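Local coordinates for protein cytosol aminopeptidase (PDB 3KZW) that probably cleaves the N-terminal residue, with leucine a preferred one, from peptides as a metal-dependent aminopeptidase of the cytosol aminopeptidase family, at residues Ile42-His47 against Leu95-Leu100; Asn102-Ser107 against Ser139-Leu144; Gln109-Ile114 against Ser145-Ala150; Cys151-Glu156 against Ile194-Ser199. All coordinates share one frame; numbering follows the deposited sequence.

Contact 1: Ile42-His47 against Leu95-Leu100; sequences IGIPEH and LITVGL
The flat groups joining Ile42-Ile44 to Ile96-Leu100 are peptide units. Over one face of the Gly43-Ile44 peptide sits Leu100 CD1, 3.7 Å from Gly43 C, while the N-H and C=O groups of the two backbones pair with each other. Ile42 N donates to Ile96 O at 3.0 Å, and Ile44 N to Val98 O at 2.9 Å with a nearly straight N-H...O angle of 169°. In the other direction Val98 N reaches Ile42 O only weakly, and Leu100 N gives a bond of 2.8 Å to Ile44 O. This alternation is parallel beta pairing: strands 39-45 and 91-101 are neighbours inside the mixed sheet of the N-terminal domain, and strand 81-88 flanks the second on its far side. Ile42, Ile44 and Thr97 share one face of the sheet. There CG1 of Ile44, turned anti to its carbonyl carbon (chi1 -58°), lies 3.5 Å from Thr97 CG2, and Ile42 CD1 meets Leu95 CD1 at 3.6 Å. On the face of Val98, helix 108-124 brings Ile114 against Val98 and Leu100. Gly43 N, on the strand edge turned from Val98, donates to Ser136 OG.

Contact 2: Asn102-Ser107 against Ser139-Leu144; sequences NLKTRS and SKYDQL
Neither chain is regular where Leu103-Arg106 passes Ser139-Asp142; they come nearest with the CA atoms of Lys104 and Tyr141 6.4 Å apart. The Tyr141 ring lies against the backbone of the first loop: Lys104 CA sits over the ring centre, 4.2 Å from the centroid and 10° off the normal, a CH-pi contact. Lys140 CG covers the opposite face toward the rim, so the ring is held between two lysines. The Lys104 side chain slants across the hydroxyl end of the ring, CG near CZ, and bends at its last torsion (chi4 -72°), which turns NZ to a hydrogen bond of 2.8 Å with Tyr141 OH. Both loops leave the C-terminal ends of parallel strands, 91-101 and 129-133, and each leads into a helix, so this is a meeting of two beta-alpha loops; helix 108-124 makes the beta-alpha-beta crossover between these strands, which have strand 39-45 between them in the sheet. Local turns shape the loops: Asn102 OD1 accepts from Lys104 N in an Asx turn, and Ser139 OG from Tyr141 N in an ST turn. Deeper in, Arg106 makes a salt bridge to Asp142, its NH2 2.5 Å from OD2. The carboxylate oxygen is near the guanidinium plane, but the nitrogen meets it from above the carboxylate plane. Leu103 CD2 lies 3.6 Å above the guanidinium plane, over its centre, while both Leu103 methyls come 4.0 Å from Ser139 CB. Arg106 NH2 also donates to Phe137 O, and Ser139 N donates to Asp142 OD1 at 3.1 Å, so each partner of the bridge has a second hydrogen bond.

Contact 3: Gln109-Ile114 against Ser145-Ala150; sequences QDMLKI and SDVLMA
Two helices that each follow a strand of the N-terminal domain's sheet pack together here, helix 108-124 through Met111 and Leu112 and helix 144-157 through Asp146, Val147 and Ala150. Their local axes pass 9.5 Å apart, with the N-to-C directions 39° from each other, so they run roughly the same way. Met111 does most of the reaching. Its CG stands anti to the carbonyl carbon (chi1 -68°) and the chain is extended beyond it, which carries the sulfur across to the backbone of the second helix: SD lies 3.9 Å from Asp146 O and 4.1 Å from Val147 N. Side-chain carbons come up around the same sulfur, Asp146 CB and Val147 CG2, the latter at 4.2 Å. One turn further along, the small side chain of Ala150 points toward helix 108-124. Its CB rests 4.0 Å from Met111 CB and 4.2 Å from Leu112 CD2, so the methyl is touched by the root of one side chain and the end of the other. The CA atoms of Leu112 and Ala150 are 5.8 Å apart, the nearest pair between the segments. Trp115, on the next turn of helix 108-124, extends the apolar seam by touching both Val147 and Ala150, while on the other flank Ile114 turns to Val98 and Leu100 of the sheet. Between the two segments everything is van der Waals contact, the sulfur included, so their pairing depends on shape and burial; a hydrogen bond from Gln154 NE2 to Leu112 O adds a directed link just beyond.

Contact 4: Cys151-Glu156 against Ile194-Ser199; sequences CGIQSE and ISIGQS
Backbone contact comes first: Gly152 and Ile194 have their CA atoms 4.5 Å apart, and so have Ile153 and Gly197. Gly152 O receives a CA-H...O contact from Ile194 CA at 3.5 Å; the same oxygen accepts from Ser155 OG at 2.6 Å. Van der Waals packing flanks this line. Ile194 CG1 lies 3.6 Å from Ser155 OG, its CG2 meets Glu156 CG, and Ile153 CG1 approaches Ile196 CG2 at 4.3 Å. Glu156 CB rests on the bare backbone of Gly197. The polar part is thin: Glu156 bends at chi2 (-73°), bringing OE2 to Gln198 NE2 in a weak hydrogen bond of 3.3 Å, with the carboxylate and amide planes almost perpendicular. The stronger partners are elsewhere, Ala24 N for Glu156 OE2 and Arg322 NH2 for Gln198 OE1, the latter residue on helix 308-322. With no side chain on Gly152 or Gly197, the axes of the two segments pass only 6.9 Å apart at 35°, a close glycine-mediated helix crossing. It ties helix 144-157 of the N-terminal domain to helix 188-208, which also packs on helix 308-322, consistent with the long helix that links the two domains in leucine aminopeptidases.

How the contacts relate
The four contacts lead from the sheet of the N-terminal domain toward the middle of the chain, their centres lying about 29, 26, 17 and 11 Å from its centre. Contacts 1, 3 and 4 are buried; contact 2 is partly exposed and is the one with a salt bridge. Contact 1 relies on backbone bonds between strands, contact 3 on apolar side chains between helices, contact 4 on glycine backbone. Contact 2 joins the loops that run into the helices of contact 3, and Asp142 CB meets Met111 CE there. Ile114 of helix 108-124 packs on the strand of contact 1. Contacts 3 and 4 share helix 144-157, whose Gln154 NE2 probably hydrogen-bonds to Leu112 O of helix 108-124.

Contact 1: Ile42-His47 against Leu95-Leu100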
loop_
_atom_site.group_PDB
_atom_site.type_symbol
_atom_site.label_atom_id
_atom_site.label_comp_id
_atom_site.label_asym_id
_atom_site.label_seq_id
_atom_site.Cartn_x
_atom_site.Cartn_y
_atom_site.Cartn_z
ATOM N N ILE A 42 45.365 -3.770 -32.587
ATOM C CA ILE A 42 45.046 -2.899 -33.721
ATOM C C ILE A 42 43.567 -2.519 -33.706
ATOM O O ILE A 42 42.709 -3.359 -33.441
ATOM C CB ILE A 42 45.377 -3.578 -35.076
ATOM C CG1 ILE A 42 46.830 -4.070 -35.104
ATOM C CG2 ILE A 42 45.101 -2.626 -36.247
ATOM C CD1 ILE A 42 47.197 -4.893 -36.325
ATOM N N GLY A 43 43.279 -1.250 -33.980
ATOM C CA GLY A 43 41.904 -0.786 -34.147
ATOM C C GLY A 43 41.450 -0.964 -35.584
ATOM O O GLY A 43 42.193 -0.654 -36.517
ATOM N N ILE A 44 40.229 -1.459 -35.764
ATOM C CA ILE A 44 39.708 -1.751 -37.100
ATOM C C ILE A 44 38.475 -0.908 -37.441
ATOM O O ILE A 44 37.437 -1.028 -36.785
ATOM C CB ILE A 44 39.410 -3.272 -37.288
ATOM C CG1 ILE A 44 40.672 -4.125 -37.059
ATOM C CG2 ILE A 44 38.791 -3.550 -38.664
ATOM C CD1 ILE A 44 41.855 -3.823 -37.982
ATOM N N PRO A 45 38.595 -0.045 -38.469
ATOM C CA PRO A 45 37.487 0.776 -38.952
ATOM C C PRO A 45 36.663 0.069 -40.026
ATOM O O PRO A 45 37.049 -1.004 -40.497
ATOM C CB PRO A 45 38.201 1.982 -39.555
ATOM C CG PRO A 45 39.483 1.429 -40.062
ATOM C CD PRO A 45 39.852 0.265 -39.176
ATOM N N GLU A 46 35.542 0.679 -40.404
ATOM C CA GLU A 46 34.642 0.131 -41.422
ATOM C C GLU A 46 35.319 0.042 -42.792
ATOM O O GLU A 46 35.106 -0.917 -43.536
ATOM C CB GLU A 46 33.363 0.969 -41.501
ATOM C CG GLU A 46 32.223 0.320 -42.271
ATOM C CD GLU A 46 30.901 1.027 -42.044
ATOM O OE1 GLU A 46 30.407 1.015 -40.896
ATOM O OE2 GLU A 46 30.352 1.591 -43.014
ATOM N N HIS A 47 36.127 1.047 -43.114
ATOM C CA HIS A 47 36.911 1.055 -44.343
ATOM C C HIS A 47 38.382 1.260 -43.999
ATOM O O HIS A 47 38.769 2.318 -43.500
ATOM C CB HIS A 47 36.424 2.149 -45.297
ATOM C CG HIS A 47 34.970 2.049 -45.641
ATOM N ND1 HIS A 47 34.478 1.143 -46.547
ATOM C CD2 HIS A 47 33.902 2.748 -45.203
ATOM C CE1 HIS A 47 33.169 1.282 -46.651
ATOM N NE2 HIS A 47 32.793 2.252 -45.846
ATOM N N LEU A 95 46.749 -11.483 -32.042
ATOM C CA LEU A 95 46.180 -10.218 -32.494
ATOM C C LEU A 95 44.886 -9.900 -31.757
ATOM O O LEU A 95 43.978 -10.728 -31.704
ATOM C CB LEU A 95 45.949 -10.239 -34.008
ATOM C CG LEU A 95 45.340 -8.999 -34.675
ATOM C CD1 LEU A 95 46.183 -7.761 -34.420
ATOM C CD2 LEU A 95 45.159 -9.226 -36.168
ATOM N N ILE A 96 44.820 -8.698 -31.189
ATOM C CA ILE A 96 43.617 -8.212 -30.524
ATOM C C ILE A 96 43.049 -7.024 -31.296
ATOM O O ILE A 96 43.713 -5.999 -31.473
ATOM C CB ILE A 96 43.875 -7.845 -29.046
ATOM C CG1 ILE A 96 44.331 -9.083 -28.267
ATOM C CG2 ILE A 96 42.613 -7.250 -28.406
ATOM C CD1 ILE A 96 44.948 -8.784 -26.921
ATOM N N THR A 97 41.813 -7.186 -31.752
ATOM C CA THR A 97 41.139 -6.208 -32.589
ATOM C C THR A 97 39.966 -5.583 -31.844
ATOM O O THR A 97 39.175 -6.287 -31.215
ATOM C CB THR A 97 40.677 -6.875 -33.908
ATOM O OG1 THR A 97 41.741 -6.808 -34.864
ATOM C CG2 THR A 97 39.435 -6.207 -34.488
ATOM N N VAL A 98 39.879 -4.255 -31.900
ATOM C CA VAL A 98 38.703 -3.533 -31.417
ATOM C C VAL A 98 38.112 -2.689 -32.551
ATOM O O VAL A 98 38.828 -1.941 -33.217
ATOM C CB VAL A 98 39.004 -2.686 -30.140
ATOM C CG1 VAL A 98 40.115 -1.669 -30.383
ATOM C CG2 VAL A 98 37.742 -2.006 -29.617
ATOM N N GLY A 99 36.811 -2.840 -32.778
ATOM C CA GLY A 99 36.117 -2.120 -33.841
ATOM C C GLY A 99 36.008 -0.629 -33.585
ATOM O O GLY A 99 35.827 -0.195 -32.444
ATOM N N LEU A 100 36.117 0.152 -34.657
ATOM C CA LEU A 100 36.051 1.611 -34.567
ATOM C C LEU A 100 34.824 2.177 -35.272
ATOM O O LEU A 100 34.484 3.346 -35.086
ATOM C CB LEU A 100 37.317 2.247 -35.146
ATOM C CG LEU A 100 38.689 1.702 -34.735
ATOM C CD1 LEU A 100 39.753 2.272 -35.649
ATOM C CD2 LEU A 100 39.014 2.006 -33.280
#

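Contact 2: Asn102-Ser107 against Ser139-Leu144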
loop_
_atom_site.group_PDB
_atom_site.type_symbol
_atom_site.label_atom_id
_atom_site.label_comp_id
_atom_site.label_asym_id
_atom_site.label_seq_id
_atom_site.Cartn_x
_atom_site.Cartn_y
_atom_site.Cartn_z
ATOM N N ASN A 102 32.497 3.517 -38.446
ATOM C CA ASN A 102 32.796 4.517 -39.465
ATOM C C ASN A 102 33.558 5.672 -38.833
ATOM O O ASN A 102 33.085 6.277 -37.869
ATOM C CB ASN A 102 31.510 5.018 -40.126
ATOM C CG ASN A 102 31.745 5.590 -41.510
ATOM O OD1 ASN A 102 32.613 6.444 -41.712
ATOM N ND2 ASN A 102 30.962 5.126 -42.477
ATOM N N LEU A 103 34.742 5.961 -39.369
ATOM C CA LEU A 103 35.618 7.001 -38.822
ATOM C C LEU A 103 35.081 8.418 -39.023
ATOM O O LEU A 103 35.443 9.331 -38.280
ATOM C CB LEU A 103 37.030 6.884 -39.403
ATOM C CG LEU A 103 37.912 5.724 -38.936
ATOM C CD1 LEU A 103 39.171 5.643 -39.786
ATOM C CD2 LEU A 103 38.268 5.845 -37.460
ATOM N N LYS A 104 34.227 8.595 -40.028
ATOM C CA LYS A 104 33.570 9.878 -40.277
ATOM C C LYS A 104 32.605 10.225 -39.147
ATOM O O LYS A 104 32.546 11.374 -38.702
ATOM C CB LYS A 104 32.804 9.857 -41.606
ATOM C CG LYS A 104 33.640 9.566 -42.842
ATOM C CD LYS A 104 32.761 9.552 -44.090
ATOM C CE LYS A 104 33.450 8.880 -45.276
ATOM N NZ LYS A 104 34.547 9.704 -45.860
ATOM N N THR A 105 31.857 9.223 -38.687
ATOM C CA THR A 105 30.808 9.419 -37.684
ATOM C C THR A 105 31.182 8.809 -36.330
ATOM O O THR A 105 30.370 8.125 -35.699
ATOM C CB THR A 105 29.451 8.842 -38.164
ATOM O OG1 THR A 105 29.606 7.457 -38.501
ATOM C CG2 THR A 105 28.934 9.607 -39.379
ATOM N N ARG A 106 32.413 9.064 -35.890
ATOM C CA ARG A 106 32.903 8.534 -34.619
ATOM C C ARG A 106 32.859 9.590 -33.512
ATOM O O ARG A 106 33.661 10.525 -33.494
ATOM C CB ARG A 106 34.314 7.959 -34.776
ATOM C CG ARG A 106 34.778 7.116 -33.593
ATOM C CD ARG A 106 36.103 6.422 -33.867
ATOM N NE ARG A 106 37.222 7.361 -33.960
ATOM C CZ ARG A 106 38.508 7.013 -33.921
ATOM N NH1 ARG A 106 38.858 5.741 -33.781
ATOM N NH2 ARG A 106 39.449 7.940 -34.012
ATOM N N SER A 107 31.915 9.422 -32.590
ATOM C CA SER A 107 31.708 10.358 -31.487
ATOM C C SER A 107 32.693 10.119 -30.345
ATOM O O SER A 107 33.450 9.145 -30.361
ATOM C CB SER A 107 30.271 10.249 -30.970
ATOM O OG SER A 107 29.993 8.936 -30.506
ATOM N N SER A 139 42.593 9.096 -36.732
ATOM C CA SER A 139 42.142 9.350 -38.090
ATOM C C SER A 139 42.360 10.799 -38.479
ATOM O O SER A 139 42.693 11.644 -37.643
ATOM C CB SER A 139 40.665 8.975 -38.251
ATOM O OG SER A 139 39.827 9.918 -37.607
ATOM N N LYS A 140 42.172 11.065 -39.766
ATOM C CA LYS A 140 42.180 12.410 -40.322
ATOM C C LYS A 140 41.051 13.271 -39.736
ATOM O O LYS A 140 41.128 14.499 -39.756
ATOM C CB LYS A 140 42.049 12.324 -41.850
ATOM C CG LYS A 140 40.925 11.387 -42.326
ATOM C CD LYS A 140 40.889 11.188 -43.840
ATOM C CE LYS A 140 41.770 10.035 -44.290
ATOM N NZ LYS A 140 41.344 9.498 -45.612
ATOM N N TYR A 141 40.021 12.613 -39.198
ATOM C CA TYR A 141 38.787 13.280 -38.762
ATOM C C TYR A 141 38.823 13.846 -37.347
ATOM O O TYR A 141 38.202 14.874 -37.071
ATOM C CB TYR A 141 37.585 12.340 -38.918
ATOM C CG TYR A 141 37.320 11.955 -40.353
ATOM C CD1 TYR A 141 36.793 12.882 -41.257
ATOM C CD2 TYR A 141 37.611 10.675 -40.815
ATOM C CE1 TYR A 141 36.558 12.541 -42.584
ATOM C CE2 TYR A 141 37.378 10.323 -42.142
ATOM C CZ TYR A 141 36.852 11.262 -43.019
ATOM O OH TYR A 141 36.619 10.922 -44.330
ATOM N N ASP A 142 39.544 13.180 -36.456
ATOM C CA ASP A 142 39.583 13.597 -35.059
ATOM C C ASP A 142 40.912 14.224 -34.666
ATOM O O ASP A 142 41.957 13.917 -35.245
ATOM C CB ASP A 142 39.238 12.431 -34.127
ATOM C CG ASP A 142 39.694 11.095 -34.674
ATOM O OD1 ASP A 142 40.915 10.907 -34.881
ATOM O OD2 ASP A 142 38.820 10.229 -34.902
ATOM N N GLN A 143 40.846 15.122 -33.686
ATOM C CA GLN A 143 42.032 15.735 -33.115
ATOM C C GLN A 143 42.719 14.719 -32.210
ATOM O O GLN A 143 42.064 13.873 -31.591
ATOM C CB GLN A 143 41.671 17.004 -32.340
ATOM C CG GLN A 143 42.854 17.929 -32.086
ATOM C CD GLN A 143 42.442 19.325 -31.641
ATOM O OE1 GLN A 143 42.801 20.320 -32.277
ATOM N NE2 GLN A 143 41.688 19.406 -30.544
ATOM N N LEU A 144 44.045 14.811 -32.154
ATOM C CA LEU A 144 44.883 13.882 -31.405
ATOM C C LEU A 144 44.541 13.848 -29.915
ATOM O O LEU A 144 44.590 12.789 -29.288
ATOM C CB LEU A 144 46.353 14.259 -31.602
ATOM C CG LEU A 144 47.464 13.327 -31.120
ATOM C CD1 LEU A 144 47.508 12.048 -31.938
ATOM C CD2 LEU A 144 48.796 14.056 -31.195
#

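Contact 3: Gln109-Ile114 against Ser145-Ala150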
loop_
_atom_site.group_PDB
_atom_site.type_symbol
_atom_site.label_atom_id
_atom_site.label_comp_id
_atom_site.label_asym_id
_atom_site.label_seq_id
_atom_site.Cartn_x
_atom_site.Cartn_y
_atom_site.Cartn_z
ATOM N N GLN A 109 31.713 9.431 -27.321
ATOM C CA GLN A 109 31.128 8.258 -26.669
ATOM C C GLN A 109 31.692 6.970 -27.273
ATOM O O GLN A 109 32.045 6.042 -26.545
ATOM C CB GLN A 109 29.601 8.282 -26.790
ATOM C CG GLN A 109 28.886 7.184 -26.011
ATOM C CD GLN A 109 27.403 7.110 -26.330
ATOM O OE1 GLN A 109 26.560 7.394 -25.479
ATOM N NE2 GLN A 109 27.079 6.733 -27.565
ATOM N N ASP A 110 31.777 6.932 -28.603
ATOM C CA ASP A 110 32.370 5.804 -29.323
ATOM C C ASP A 110 33.801 5.541 -28.859
ATOM O O ASP A 110 34.171 4.393 -28.624
ATOM C CB ASP A 110 32.334 6.036 -30.839
ATOM C CG ASP A 110 30.920 5.992 -31.417
ATOM O OD1 ASP A 110 30.052 5.289 -30.854
ATOM O OD2 ASP A 110 30.678 6.660 -32.449
ATOM N N MET A 111 34.590 6.608 -28.710
ATOM C CA MET A 111 35.975 6.509 -28.234
ATOM C C MET A 111 36.051 5.906 -26.830
ATOM O O MET A 111 36.931 5.092 -26.550
ATOM C CB MET A 111 36.671 7.878 -28.252
ATOM C CG MET A 111 36.930 8.469 -29.635
ATOM S SD MET A 111 37.543 10.178 -29.531
ATOM C CE MET A 111 37.214 10.810 -31.193
ATOM N N LEU A 112 35.125 6.305 -25.957
ATOM C CA LEU A 112 35.036 5.748 -24.603
ATOM C C LEU A 112 34.661 4.267 -24.627
ATOM O O LEU A 112 35.164 3.476 -23.829
ATOM C CB LEU A 112 34.034 6.532 -23.752
ATOM C CG LEU A 112 34.352 7.979 -23.370
ATOM C CD1 LEU A 112 33.183 8.586 -22.619
ATOM C CD2 LEU A 112 35.625 8.082 -22.540
ATOM N N LYS A 113 33.777 3.908 -25.551
ATOM C CA LYS A 113 33.356 2.525 -25.742
ATOM C C LYS A 113 34.495 1.673 -26.311
ATOM O O LYS A 113 34.663 0.520 -25.917
ATOM C CB LYS A 113 32.127 2.469 -26.656
ATOM C CG LYS A 113 31.391 1.135 -26.646
ATOM C CD LYS A 113 30.194 1.132 -27.590
ATOM C CE LYS A 113 28.989 1.850 -26.991
ATOM N NZ LYS A 113 27.848 1.906 -27.950
ATOM N N ILE A 114 35.270 2.255 -27.230
ATOM C CA ILE A 114 36.402 1.574 -27.865
ATOM C C ILE A 114 37.508 1.269 -26.854
ATOM O O ILE A 114 37.886 0.110 -26.686
ATOM C CB ILE A 114 36.970 2.385 -29.070
ATOM C CG1 ILE A 114 35.982 2.375 -30.239
ATOM C CG2 ILE A 114 38.314 1.824 -29.529
ATOM C CD1 ILE A 114 36.155 3.534 -31.205
ATOM N N SER A 145 44.185 15.005 -29.363
ATOM C CA SER A 145 43.931 15.127 -27.932
ATOM C C SER A 145 42.710 14.348 -27.454
ATOM O O SER A 145 42.733 13.805 -26.357
ATOM C CB SER A 145 43.818 16.595 -27.517
ATOM O OG SER A 145 42.521 17.106 -27.755
ATOM N N ASP A 146 41.657 14.285 -28.270
ATOM C CA ASP A 146 40.425 13.594 -27.870
ATOM C C ASP A 146 40.598 12.078 -27.782
ATOM O O ASP A 146 40.042 11.436 -26.884
ATOM C CB ASP A 146 39.260 13.940 -28.806
ATOM C CG ASP A 146 38.845 15.404 -28.720
ATOM O OD1 ASP A 146 39.407 16.153 -27.885
ATOM O OD2 ASP A 146 37.949 15.810 -29.494
ATOM N N VAL A 147 41.368 11.517 -28.713
ATOM C CA VAL A 147 41.633 10.077 -28.742
ATOM C C VAL A 147 42.522 9.664 -27.567
ATOM O O VAL A 147 42.237 8.681 -26.883
ATOM C CB VAL A 147 42.265 9.633 -30.088
ATOM C CG1 VAL A 147 42.598 8.148 -30.075
ATOM C CG2 VAL A 147 41.326 9.942 -31.244
ATOM N N LEU A 148 43.583 10.432 -27.332
ATOM C CA LEU A 148 44.540 10.138 -26.262
ATOM C C LEU A 148 43.988 10.440 -24.869
ATOM O O LEU A 148 44.374 9.793 -23.896
ATOM C CB LEU A 148 45.857 10.891 -26.491
ATOM C CG LEU A 148 46.637 10.629 -27.788
ATOM C CD1 LEU A 148 47.852 11.539 -27.870
ATOM C CD2 LEU A 148 47.053 9.169 -27.926
ATOM N N MET A 149 43.093 11.424 -24.784
ATOM C CA MET A 149 42.396 11.750 -23.541
ATOM C C MET A 149 41.516 10.576 -23.121
ATOM O O MET A 149 41.600 10.107 -21.987
ATOM C CB MET A 149 41.536 13.003 -23.724
ATOM C CG MET A 149 41.050 13.649 -22.427
ATOM S SD MET A 149 42.337 14.578 -21.557
ATOM C CE MET A 149 42.744 15.854 -22.759
ATOM N N ALA A 150 40.684 10.109 -24.052
ATOM C CA ALA A 150 39.800 8.970 -23.830
ATOM C C ALA A 150 40.593 7.721 -23.462
ATOM O O ALA A 150 40.199 6.972 -22.568
ATOM C CB ALA A 150 38.946 8.719 -25.064
#

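Contact 4: Cys151-Glu156 against Ile194-Ser199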
loop_
_atom_site.group_PDB
_atom_site.type_symbol
_atom_site.label_atom_id
_atom_site.label_comp_id
_atom_site.label_asym_id
_atom_site.label_seq_id
_atom_site.Cartn_x
_atom_site.Cartn_y
_atom_site.Cartn_z
ATOM N N CYS A 151 41.714 7.516 -24.152
ATOM C CA CYS A 151 42.633 6.414 -23.875
ATOM C C CYS A 151 43.127 6.449 -22.429
ATOM O O CYS A 151 43.114 5.427 -21.737
ATOM C CB CYS A 151 43.818 6.457 -24.843
ATOM S SG CYS A 151 44.921 5.029 -24.760
ATOM N N GLY A 152 43.545 7.630 -21.978
ATOM C CA GLY A 152 44.036 7.827 -20.615
ATOM C C GLY A 152 42.988 7.604 -19.536
ATOM O O GLY A 152 43.253 6.922 -18.543
ATOM N N ILE A 153 41.801 8.181 -19.730
ATOM C CA ILE A 153 40.705 8.067 -18.764
ATOM C C ILE A 153 40.248 6.617 -18.607
ATOM O O ILE A 153 40.175 6.100 -17.489
ATOM C CB ILE A 153 39.492 8.970 -19.136
ATOM C CG1 ILE A 153 39.895 10.449 -19.133
ATOM C CG2 ILE A 153 38.326 8.748 -18.168
ATOM C CD1 ILE A 153 38.916 11.371 -19.847
ATOM N N GLN A 154 39.967 5.965 -19.734
ATOM C CA GLN A 154 39.433 4.604 -19.734
ATOM C C GLN A 154 40.418 3.555 -19.223
ATOM O O GLN A 154 40.005 2.496 -18.754
ATOM C CB GLN A 154 38.914 4.214 -21.124
ATOM C CG GLN A 154 37.743 5.050 -21.636
ATOM C CD GLN A 154 36.519 4.977 -20.745
ATOM O OE1 GLN A 154 36.483 5.569 -19.666
ATOM N NE2 GLN A 154 35.497 4.265 -21.204
ATOM N N SER A 155 41.713 3.853 -19.302
ATOM C CA SER A 155 42.742 2.947 -18.787
ATOM C C SER A 155 42.624 2.769 -17.272
ATOM O O SER A 155 43.094 1.775 -16.718
ATOM C CB SER A 155 44.144 3.435 -19.166
ATOM O OG SER A 155 44.496 4.605 -18.448
ATOM N N GLU A 156 41.987 3.736 -16.616
ATOM C CA GLU A 156 41.758 3.687 -15.175
ATOM C C GLU A 156 40.283 3.487 -14.836
ATOM O O GLU A 156 39.947 2.672 -13.976
ATOM C CB GLU A 156 42.282 4.959 -14.500
ATOM C CG GLU A 156 43.798 5.132 -14.551
ATOM C CD GLU A 156 44.546 4.186 -13.617
ATOM O OE1 GLU A 156 43.929 3.643 -12.672
ATOM O OE2 GLU A 156 45.764 3.990 -13.827
ATOM N N ILE A 194 44.833 9.820 -17.460
ATOM C CA ILE A 194 45.065 8.899 -16.346
ATOM C C ILE A 194 44.768 9.558 -14.999
ATOM O O ILE A 194 44.096 8.966 -14.148
ATOM C CB ILE A 194 46.509 8.330 -16.367
ATOM C CG1 ILE A 194 46.690 7.374 -17.551
ATOM C CG2 ILE A 194 46.841 7.613 -15.056
ATOM C CD1 ILE A 194 48.134 7.043 -17.872
ATOM N N SER A 195 45.256 10.783 -14.819
ATOM C CA SER A 195 45.064 11.519 -13.570
ATOM C C SER A 195 43.599 11.893 -13.340
ATOM O O SER A 195 43.145 11.950 -12.195
ATOM C CB SER A 195 45.968 12.756 -13.516
ATOM O OG SER A 195 45.706 13.628 -14.597
ATOM N N ILE A 196 42.867 12.136 -14.427
ATOM C CA ILE A 196 41.422 12.377 -14.353
ATOM C C ILE A 196 40.696 11.085 -13.967
ATOM O O ILE A 196 39.836 11.088 -13.083
ATOM C CB ILE A 196 40.858 12.963 -15.682
ATOM C CG1 ILE A 196 41.351 14.401 -15.880
ATOM C CG2 ILE A 196 39.330 12.917 -15.703
ATOM C CD1 ILE A 196 41.068 14.987 -17.254
ATOM N N GLY A 197 41.063 9.989 -14.629
ATOM C CA GLY A 197 40.498 8.671 -14.355
ATOM C C GLY A 197 40.732 8.210 -12.929
ATOM O O GLY A 197 39.838 7.634 -12.301
ATOM N N GLN A 198 41.934 8.466 -12.415
ATOM C CA GLN A 198 42.279 8.132 -11.030
ATOM C C GLN A 198 41.543 9.008 -10.017
ATOM O O GLN A 198 41.298 8.582 -8.886
ATOM C CB GLN A 198 43.790 8.218 -10.810
ATOM C CG GLN A 198 44.551 7.033 -11.366
ATOM C CD GLN A 198 46.038 7.082 -11.071
ATOM O OE1 GLN A 198 46.540 8.037 -10.474
ATOM N NE2 GLN A 198 46.754 6.045 -11.492
ATOM N N SER A 199 41.193 10.225 -10.428
ATOM C CA SER A 199 40.389 11.123 -9.603
ATOM C C SER A 199 38.950 10.629 -9.500
ATOM O O SER A 199 38.323 10.746 -8.445
ATOM C CB SER A 199 40.419 12.545 -10.162
ATOM O OG SER A 199 41.740 13.052 -10.172
#